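Local coordinates for ATP synthase subunit s, mitochondrial (Bos taurus, PDB 3E4G), which regulates mitochondrial ATP synthase, being necessary for its proton conduction and blocking a proton leak so that energy-driven ATP synthesis can proceed, at residues A[29-33]-A[77-81]; A[141-147]-A[168-174]. The protein carries 1 engineered substitution. All coordinates share one frame. Numbering follows the deposited sequence.

Contact 1: residues A[29-33]-A[77-81]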
ATOM      1  N   GLU A  29       5.629  -0.084 -12.117  1.00  7.65           N
ATOM      2  CA  GLU A  29       6.853  -0.906 -12.367  1.00  7.89           C
ATOM      3  C   GLU A  29       7.383  -1.444 -11.035  1.00  7.14           C
ATOM      4  O   GLU A  29       7.751  -2.631 -10.914  1.00  7.81           O
ATOM      5  CB  GLU A  29       7.888  -0.080 -13.079  1.00  8.31           C
ATOM      6  CG  GLU A  29       7.505   0.184 -14.552  1.00  9.28           C
ATOM      7  CD  GLU A  29       8.281   1.205 -15.261  1.00 11.25           C
ATOM      8  OE1 GLU A  29       9.143   1.862 -14.690  1.00 12.81           O
ATOM      9  OE2 GLU A  29       8.005   1.326 -16.513  1.00 15.42           O
ATOM     10  N   TRP A  30       7.513  -0.589 -10.033  1.00  7.16           N
ATOM     11  CA  TRP A  30       7.948  -1.000  -8.690  1.00  6.89           C
ATOM     12  C   TRP A  30       7.056  -2.116  -8.146  1.00  6.55           C
ATOM     13  O   TRP A  30       7.527  -3.172  -7.697  1.00  7.04           O
ATOM     14  CB  TRP A  30       7.944   0.213  -7.742  1.00  7.33           C
ATOM     15  CG  TRP A  30       8.005  -0.143  -6.305  1.00  6.76           C
ATOM     16  CD1 TRP A  30       8.953  -0.858  -5.626  1.00  7.40           C
ATOM     17  CD2 TRP A  30       7.004   0.187  -5.320  1.00  7.28           C
ATOM     18  NE1 TRP A  30       8.631  -0.970  -4.304  1.00  7.62           N
ATOM     19  CE2 TRP A  30       7.422  -0.328  -4.082  1.00  7.63           C
ATOM     20  CE3 TRP A  30       5.787   0.907  -5.389  1.00  7.15           C
ATOM     21  CZ2 TRP A  30       6.666  -0.208  -2.909  1.00  8.16           C
ATOM     22  CZ3 TRP A  30       5.049   1.048  -4.239  1.00  8.12           C
ATOM     23  CH2 TRP A  30       5.455   0.489  -3.030  1.00  8.69           C
ATOM     24  N   LEU A  31       5.745  -1.887  -8.181  1.00  6.80           N
ATOM     25  CA  LEU A  31       4.831  -2.885  -7.590  1.00  6.84           C
ATOM     26  C   LEU A  31       4.930  -4.200  -8.328  1.00  6.61           C
ATOM     27  O   LEU A  31       5.075  -5.265  -7.707  1.00  7.23           O
ATOM     28  CB  LEU A  31       3.412  -2.313  -7.565  1.00  6.69           C
ATOM     29  CG  LEU A  31       3.272  -1.286  -6.419  1.00  6.99           C
ATOM     30  CD1 LEU A  31       2.135  -0.288  -6.661  1.00  7.59           C
ATOM     31  CD2 LEU A  31       3.086  -1.962  -5.072  1.00  7.80           C
ATOM     32  N   LEU A  32       4.854  -4.176  -9.661  1.00  6.87           N
ATOM     33  CA  LEU A  32       4.838  -5.467 -10.351  0.50  7.30           C
ATOM     34  C   LEU A  32       6.217  -6.164 -10.248  1.00  7.46           C
ATOM     35  O   LEU A  32       6.256  -7.388 -10.097  1.00  7.96           O
ATOM     36  CB  LEU A  32       4.360  -5.391 -11.794  0.50  7.95           C
ATOM     37  CG  LEU A  32       2.829  -5.482 -11.951  0.50  6.33           C
ATOM     38  CD1 LEU A  32       2.053  -4.312 -11.288  0.50  7.64           C
ATOM     39  CD2 LEU A  32       2.510  -5.517 -13.467  0.50  7.51           C
ATOM     40  N   ARG A  33       7.330  -5.431 -10.284  1.00  7.45           N
ATOM     41  CA  ARG A  33       8.631  -6.123 -10.167  1.00  7.88           C
ATOM     42  C   ARG A  33       8.767  -6.760  -8.792  1.00  8.00           C
ATOM     43  O   ARG A  33       9.508  -7.742  -8.626  1.00  9.07           O
ATOM     44  CB  ARG A  33       9.833  -5.201 -10.521  1.00  8.51           C
ATOM     45  CG  ARG A  33      10.183  -4.180  -9.470  1.00  8.10           C
ATOM     46  CD  ARG A  33      10.935  -3.026 -10.103  1.00  8.39           C
ATOM     47  NE  ARG A  33      11.445  -2.120  -9.077  1.00  8.61           N
ATOM     48  CZ  ARG A  33      11.612  -0.812  -9.226  1.00  9.57           C
ATOM     49  NH1 ARG A  33      11.346  -0.234 -10.406  1.00 10.66           N
ATOM     50  NH2 ARG A  33      12.026  -0.084  -8.195  1.00 10.97           N
ATOM     51  N   GLY A  77      10.617   1.599  -0.537  1.00  9.77           N
ATOM     52  CA  GLY A  77       9.871   1.383  -1.779  1.00  8.93           C
ATOM     53  C   GLY A  77       8.594   2.218  -1.817  1.00  8.18           C
ATOM     54  O   GLY A  77       8.166   2.657  -2.878  1.00  7.99           O
ATOM     55  N   PHE A  78       7.999   2.441  -0.645  1.00  8.36           N
ATOM     56  CA  PHE A  78       6.768   3.224  -0.592  1.00  8.24           C
ATOM     57  C   PHE A  78       6.961   4.673  -0.946  1.00  8.67           C
ATOM     58  O   PHE A  78       5.949   5.363  -1.173  1.00  9.23           O
ATOM     59  CB  PHE A  78       6.087   3.048   0.770  1.00  9.70           C
ATOM     60  CG  PHE A  78       5.517   1.659   0.993  1.00  9.19           C
ATOM     61  CD1 PHE A  78       4.351   1.232   0.363  1.00 10.81           C
ATOM     62  CD2 PHE A  78       6.158   0.746   1.780  1.00  9.68           C
ATOM     63  CE1 PHE A  78       3.851  -0.046   0.549  1.00 11.73           C
ATOM     64  CE2 PHE A  78       5.697  -0.533   1.940  1.00 10.85           C
ATOM     65  CZ  PHE A  78       4.522  -0.936   1.363  1.00 11.34           C
ATOM     66  N   ASP A  79       8.191   5.161  -1.066  1.00  8.95           N
ATOM     67  CA  ASP A  79       8.400   6.485  -1.615  1.00  9.78           C
ATOM     68  C   ASP A  79       7.899   6.594  -3.063  1.00  8.44           C
ATOM     69  O   ASP A  79       7.637   7.719  -3.548  1.00  9.35           O
ATOM     70  CB  ASP A  79       9.828   6.937  -1.465  1.00 11.23           C
ATOM     71  CG  ASP A  79      10.212   7.259   0.011  1.00 12.38           C
ATOM     72  OD1 ASP A  79       9.338   7.335   0.890  1.00 15.84           O
ATOM     73  OD2 ASP A  79      11.404   7.419   0.228  1.00 16.85           O
ATOM     74  N   HIS A  80       7.739   5.470  -3.752  1.00  7.88           N
ATOM     75  CA  HIS A  80       7.092   5.523  -5.083  1.00  8.15           C
ATOM     76  C   HIS A  80       5.625   6.028  -5.006  1.00  8.40           C
ATOM     77  O   HIS A  80       5.033   6.349  -6.021  1.00  9.95           O
ATOM     78  CB  HIS A  80       7.035   4.131  -5.746  1.00  8.00           C
ATOM     79  CG  HIS A  80       8.362   3.629  -6.255  1.00  8.29           C
ATOM     80  ND1 HIS A  80       9.185   2.814  -5.501  1.00  7.92           N
ATOM     81  CD2 HIS A  80       8.993   3.787  -7.436  1.00  8.79           C
ATOM     82  CE1 HIS A  80      10.244   2.514  -6.255  1.00  8.46           C
ATOM     83  NE2 HIS A  80      10.164   3.097  -7.416  1.00  9.46           N
ATOM     84  N   MET A  81       5.062   5.989  -3.831  1.00  7.39           N
ATOM     85  CA  MET A  81       3.616   6.361  -3.586  0.50  7.25           C
ATOM     86  C   MET A  81       3.495   7.921  -3.613  1.00  7.66           C
ATOM     87  O   MET A  81       2.370   8.409  -3.655  1.00  8.19           O
ATOM     88  CB  MET A  81       3.102   5.824  -2.237  0.50  7.39           C
ATOM     89  CG  MET A  81       3.117   4.271  -2.157  0.50  5.67           C
ATOM     90  SD  MET A  81       2.065   3.368  -3.360  0.50  5.80           S
ATOM     91  CE  MET A  81       0.481   3.934  -2.879  0.50  7.58           C
TER
HETATM   92  O   HOH W   1      12.047   2.932  -9.465  1.00 13.99           O
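W30, near the end of helix 23-33, dominates this contact, burying about 129 Å² against the 3-10 turn 77-81. H80, whose CA is the nearest across the segments, lies over one face of the indole: its imidazole and the five-membered ring of W30 form an offset stack, centroids 4.1 Å apart and planes only 10° from parallel. W30 CB adds a CH-pi contact over the face of the H80 ring. The imidazole is held in place from its own segment, H80 ND1 donating to G77 O at 2.8 Å, and this same G77 O sits over the indole face, 3.2 Å from W30 CZ2. A CB on G77 would lie 2.7 Å from W30 NE1, so the turn can come this close because the residue is glycine. The edge of the W30 six-membered ring meets the face of F78 in a T-shaped pair, with W30 CH2 3.6 Å from F78 CD1, while M81 SD makes a Met-aromatic contact at the indole edge, 3.9 Å from W30 CZ3. At the periphery a water joins R33 NH2 to H80 NE2; R33 NE is hydrogen-bonded to F10 O of the N-terminal domain. No direct hydrogen bond links the segments, so here helix 23-33 meets leucine-rich repeat 2 chiefly through aromatic stacking and the Met-aromatic contact, the water supplying the hydrogen-bonded link.

Contact 2: residues A[141-147]-A[168-174]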
ATOM      1  N   LEU A 141     -11.019   7.188   4.967  1.00  8.18           N
ATOM      2  CA  LEU A 141     -11.168   5.733   4.912  1.00  8.16           C
ATOM      3  C   LEU A 141     -12.568   5.319   5.283  1.00  9.25           C
ATOM      4  O   LEU A 141     -13.116   5.746   6.309  1.00 11.17           O
ATOM      5  CB  LEU A 141     -10.142   5.079   5.851  1.00  9.08           C
ATOM      6  CG  LEU A 141      -9.631   3.675   5.468  1.00  9.94           C
ATOM      7  CD1 LEU A 141      -8.782   3.782   4.163  1.00  9.36           C
ATOM      8  CD2 LEU A 141      -8.809   3.150   6.603  1.00 11.16           C
ATOM      9  N   LYS A 142     -13.119   4.411   4.474  1.00  8.84           N
ATOM     10  CA  LYS A 142     -14.452   3.836   4.708  1.00 10.16           C
ATOM     11  C   LYS A 142     -14.404   2.377   5.071  1.00 10.54           C
ATOM     12  O   LYS A 142     -15.414   1.874   5.630  1.00 12.34           O
ATOM     13  CB  LYS A 142     -15.334   4.049   3.501  1.00 12.95           C
ATOM     14  CG  LYS A 142     -15.603   5.533   3.159  1.00 16.51           C
ATOM     15  CD  LYS A 142     -16.349   6.205   4.445  1.00 25.17           C
ATOM     16  CE  LYS A 142     -17.675   5.524   4.694  1.00 33.98           C
ATOM     17  NZ  LYS A 142     -18.548   6.465   5.457  1.00 40.50           N
ATOM     18  N   TYR A 143     -13.371   1.662   4.717  1.00  9.39           N
ATOM     19  CA  TYR A 143     -13.281   0.212   4.981  1.00  9.51           C
ATOM     20  C   TYR A 143     -11.853  -0.116   5.396  1.00  8.62           C
ATOM     21  O   TYR A 143     -10.914   0.275   4.662  1.00  8.22           O
ATOM     22  CB  TYR A 143     -13.664  -0.572   3.683  1.00 10.32           C
ATOM     23  CG  TYR A 143     -13.645  -2.059   3.844  1.00 10.54           C
ATOM     24  CD1 TYR A 143     -14.617  -2.695   4.573  1.00 15.30           C
ATOM     25  CD2 TYR A 143     -12.652  -2.814   3.262  1.00 11.28           C
ATOM     26  CE1 TYR A 143     -14.612  -4.084   4.667  1.00 15.61           C
ATOM     27  CE2 TYR A 143     -12.685  -4.217   3.331  1.00 12.04           C
ATOM     28  CZ  TYR A 143     -13.667  -4.824   4.045  1.00 11.39           C
ATOM     29  OH  TYR A 143     -13.738  -6.228   4.087  1.00 13.84           O
ATOM     30  N   LEU A 144     -11.714  -0.847   6.479  1.00  8.54           N
ATOM     31  CA  LEU A 144     -10.388  -1.334   6.937  1.00  7.98           C
ATOM     32  C   LEU A 144     -10.615  -2.763   7.387  1.00  8.58           C
ATOM     33  O   LEU A 144     -11.386  -2.996   8.324  1.00 10.03           O
ATOM     34  CB  LEU A 144      -9.830  -0.487   8.090  1.00  9.40           C
ATOM     35  CG  LEU A 144      -8.466  -0.901   8.627  1.00  9.60           C
ATOM     36  CD1 LEU A 144      -7.403  -0.888   7.573  1.00  9.64           C
ATOM     37  CD2 LEU A 144      -8.051   0.012   9.813  1.00 11.98           C
ATOM     38  N   PHE A 145      -9.903  -3.671   6.769  1.00  7.46           N
ATOM     39  CA  PHE A 145      -9.981  -5.107   7.079  1.00  7.55           C
ATOM     40  C   PHE A 145      -8.594  -5.534   7.566  1.00  7.79           C
ATOM     41  O   PHE A 145      -7.603  -5.382   6.835  1.00  7.86           O
ATOM     42  CB  PHE A 145     -10.360  -5.883   5.817  1.00  7.81           C
ATOM     43  CG  PHE A 145     -10.317  -7.375   5.912  1.00  8.27           C
ATOM     44  CD1 PHE A 145     -10.703  -8.042   7.058  1.00  9.50           C
ATOM     45  CD2 PHE A 145      -9.842  -8.105   4.839  1.00  9.90           C
ATOM     46  CE1 PHE A 145     -10.664  -9.462   7.073  1.00 10.58           C
ATOM     47  CE2 PHE A 145      -9.803  -9.498   4.850  1.00 11.38           C
ATOM     48  CZ  PHE A 145     -10.219 -10.150   5.993  1.00 11.40           C
ATOM     49  N   LEU A 146      -8.555  -6.064   8.780  1.00  7.83           N
ATOM     50  CA  LEU A 146      -7.305  -6.562   9.416  1.00  8.05           C
ATOM     51  C   LEU A 146      -7.482  -8.043   9.699  1.00  8.20           C
ATOM     52  O   LEU A 146      -8.482  -8.412  10.339  1.00  9.35           O
ATOM     53  CB  LEU A 146      -7.044  -5.818  10.727  1.00  8.92           C
ATOM     54  CG  LEU A 146      -7.007  -4.295  10.603  1.00  9.55           C
ATOM     55  CD1 LEU A 146      -6.701  -3.644  11.991  1.00 13.17           C
ATOM     56  CD2 LEU A 146      -5.995  -3.835   9.578  1.00  9.70           C
ATOM     57  N   SER A 147      -6.531  -8.864   9.307  1.00  7.67           N
ATOM     58  CA  SER A 147      -6.672 -10.293   9.474  1.00  7.84           C
ATOM     59  C   SER A 147      -5.310 -10.938   9.748  1.00  8.04           C
ATOM     60  O   SER A 147      -4.325 -10.636   9.050  1.00  7.99           O
ATOM     61  CB  SER A 147      -7.205 -10.898   8.202  1.00  8.66           C
ATOM     62  OG  SER A 147      -7.194 -12.318   8.288  1.00  9.88           O
ATOM     63  N   SER A 168     -17.074   6.811  10.882  1.00 20.19           N
ATOM     64  CA  SER A 168     -17.762   6.200   9.761  1.00 21.40           C
ATOM     65  C   SER A 168     -17.060   4.949   9.192  1.00 19.30           C
ATOM     66  O   SER A 168     -17.590   4.374   8.245  1.00 23.79           O
ATOM     67  CB  SER A 168     -18.089   7.190   8.704  1.00 22.73           C
ATOM     68  OG  SER A 168     -16.964   7.587   8.031  1.00 29.43           O
ATOM     69  N   LEU A 169     -15.911   4.608   9.747  1.00 16.69           N
ATOM     70  CA  LEU A 169     -15.135   3.494   9.260  1.00 15.39           C
ATOM     71  C   LEU A 169     -15.828   2.139   9.482  1.00 14.94           C
ATOM     72  O   LEU A 169     -16.286   1.881  10.618  1.00 21.43           O
ATOM     73  CB  LEU A 169     -13.767   3.467   9.973  1.00 17.08           C
ATOM     74  CG  LEU A 169     -12.806   2.379   9.581  1.00 15.62           C
ATOM     75  CD1 LEU A 169     -12.489   2.463   8.059  1.00 12.99           C
ATOM     76  CD2 LEU A 169     -11.677   2.303  10.582  1.00 18.06           C
ATOM     77  N   GLU A 170     -15.988   1.297   8.466  1.00 14.70           N
ATOM     78  CA  GLU A 170     -16.355  -0.086   8.648  1.00 14.33           C
ATOM     79  C   GLU A 170     -15.054  -0.834   8.908  1.00 13.46           C
ATOM     80  O   GLU A 170     -14.233  -0.965   7.978  1.00 13.40           O
ATOM     81  CB  GLU A 170     -17.001  -0.572   7.348  1.00 13.98           C
ATOM     82  CG  GLU A 170     -17.379  -1.993   7.411  1.00 18.00           C
ATOM     83  CD  GLU A 170     -17.988  -2.527   6.055  1.00 16.31           C
ATOM     84  OE1 GLU A 170     -18.260  -1.764   5.128  1.00 22.04           O
ATOM     85  OE2 GLU A 170     -18.211  -3.818   5.851  1.00 23.32           O
ATOM     86  N   LEU A 171     -14.880  -1.293  10.159  1.00 14.09           N
ATOM     87  CA  LEU A 171     -13.653  -1.973  10.580  1.00 14.03           C
ATOM     88  C   LEU A 171     -13.992  -3.414  10.726  1.00 14.23           C
ATOM     89  O   LEU A 171     -14.832  -3.790  11.582  1.00 17.81           O
ATOM     90  CB  LEU A 171     -13.173  -1.334  11.985  1.00 14.59           C
ATOM     91  CG  LEU A 171     -11.904  -1.958  12.596  1.00 14.65           C
ATOM     92  CD1 LEU A 171     -10.661  -1.703  11.741  1.00 14.46           C
ATOM     93  CD2 LEU A 171     -11.713  -1.438  13.997  1.00 18.35           C
ATOM     94  N   LYS A 172     -13.373  -4.269   9.931  1.00 12.11           N
ATOM     95  CA  LYS A 172     -13.599  -5.695   9.926  1.00 10.71           C
ATOM     96  C   LYS A 172     -12.337  -6.316  10.491  1.00  9.92           C
ATOM     97  O   LYS A 172     -11.246  -6.145   9.932  1.00  9.84           O
ATOM     98  CB  LYS A 172     -13.865  -6.186   8.540  1.00 11.96           C
ATOM     99  CG  LYS A 172     -14.143  -7.639   8.470  1.00 13.84           C
ATOM    100  CD  LYS A 172     -14.467  -8.034   7.045  1.00 14.60           C
ATOM    101  CE  LYS A 172     -14.870  -9.423   6.943  1.00 16.95           C
ATOM    102  NZ  LYS A 172     -16.182  -9.719   7.653  1.00 18.50           N
ATOM    103  N   LEU A 173     -12.482  -7.062  11.585  1.00 10.43           N
ATOM    104  CA  LEU A 173     -11.332  -7.647  12.295  1.00 10.57           C
ATOM    105  C   LEU A 173     -11.466  -9.166  12.286  1.00 10.19           C
ATOM    106  O   LEU A 173     -12.508  -9.715  12.800  1.00 12.60           O
ATOM    107  CB  LEU A 173     -11.273  -7.184  13.731  1.00 13.21           C
ATOM    108  CG  LEU A 173     -11.114  -5.672  13.928  1.00 13.91           C
ATOM    109  CD1 LEU A 173     -10.986  -5.351  15.425  1.00 18.74           C
ATOM    110  CD2 LEU A 173      -9.927  -5.096  13.130  1.00 13.95           C
ATOM    111  N   ASP A 174     -10.460  -9.843  11.785  1.00  8.68           N
ATOM    112  CA  ASP A 174     -10.282 -11.271  11.967  1.00  8.75           C
ATOM    113  C   ASP A 174      -8.939 -11.485  12.663  1.00  9.34           C
ATOM    114  O   ASP A 174      -7.934 -11.871  12.064  1.00  9.64           O
ATOM    115  CB  ASP A 174     -10.305 -11.997  10.616  1.00  9.74           C
ATOM    116  CG  ASP A 174     -11.686 -12.085   9.989  1.00 10.70           C
ATOM    117  OD1 ASP A 174     -12.691 -11.941  10.678  1.00 16.73           O
ATOM    118  OD2 ASP A 174     -11.750 -12.362   8.785  1.00 10.07           O
TER
HETATM  119  O   HOH W   2     -17.402   0.578   4.020  1.00 23.47           O
HETATM  120  O   HOH W   3      -7.438 -14.516  10.219  1.00 26.88           O
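Five nearly straight backbone hydrogen bonds join strands 143-147 and 170-174 as parallel neighbours, their axes 4.8 Å apart and 8° from exact alignment. L144 and L146 offer both their N and O atoms to this partner: L144 N donates to E170 O and L144 O accepts from K172 N, each at 2.9 Å, and L146 N to K172 O (2.9 Å) and D174 N to L146 O (2.8 Å) repeat the pattern. E170 N to K142 O, at 3.0 Å, opens the series. Waters bridge K142 O to E170 OE1 at one end and S147 OG to D174 O at the other. One face of the sheet is aliphatic. L144 CD2 lies 3.7 Å from L171 CD1, L146 CD1 lies 3.7 Å from L173 CD2, and L169 CD1 packs 4.0 Å from both L141 CD2 and L144 CB. The other face bears Y143, F145 and S147 beside E170, K172 and D174; here Y143 OH comes 3.5 Å from K172 CD, and F145 CE1 lies 3.5 Å from D174 OD2. Helix 155-165 completes a beta-alpha-beta crossover between the strands and covers the leucine face through V159 and F162. Backbone hydrogen bonds of Y143 with L117 and M119, and of F145 with M119 and I121, join strand 143-147 to strand 118-122 of the same leucine-rich repeat 4, while 170-174 ends the sheet opposite 37-40.

Overall arrangement
Contact 1 closes before contact 2 opens along the chain, and the two lie on opposite sides of its centre, their centres 24 Å apart and their nearest atoms about 12 Å apart. The sheet of the leucine-rich repeats connects them. Contact 1 fastens helix 23-33 of the N-terminal domain to the loop between strands 63-69 and 89-93, with L31 and M81 also touching strand 63-69; contact 2 pairs the last two strands, 143-147 and 170-174. Strands 89-93 and 118-122 stand between. One contact thus attaches the N-terminal domain near the start of the repeats, not far from the magnesium site of G35 and T69, while the other forms the far edge.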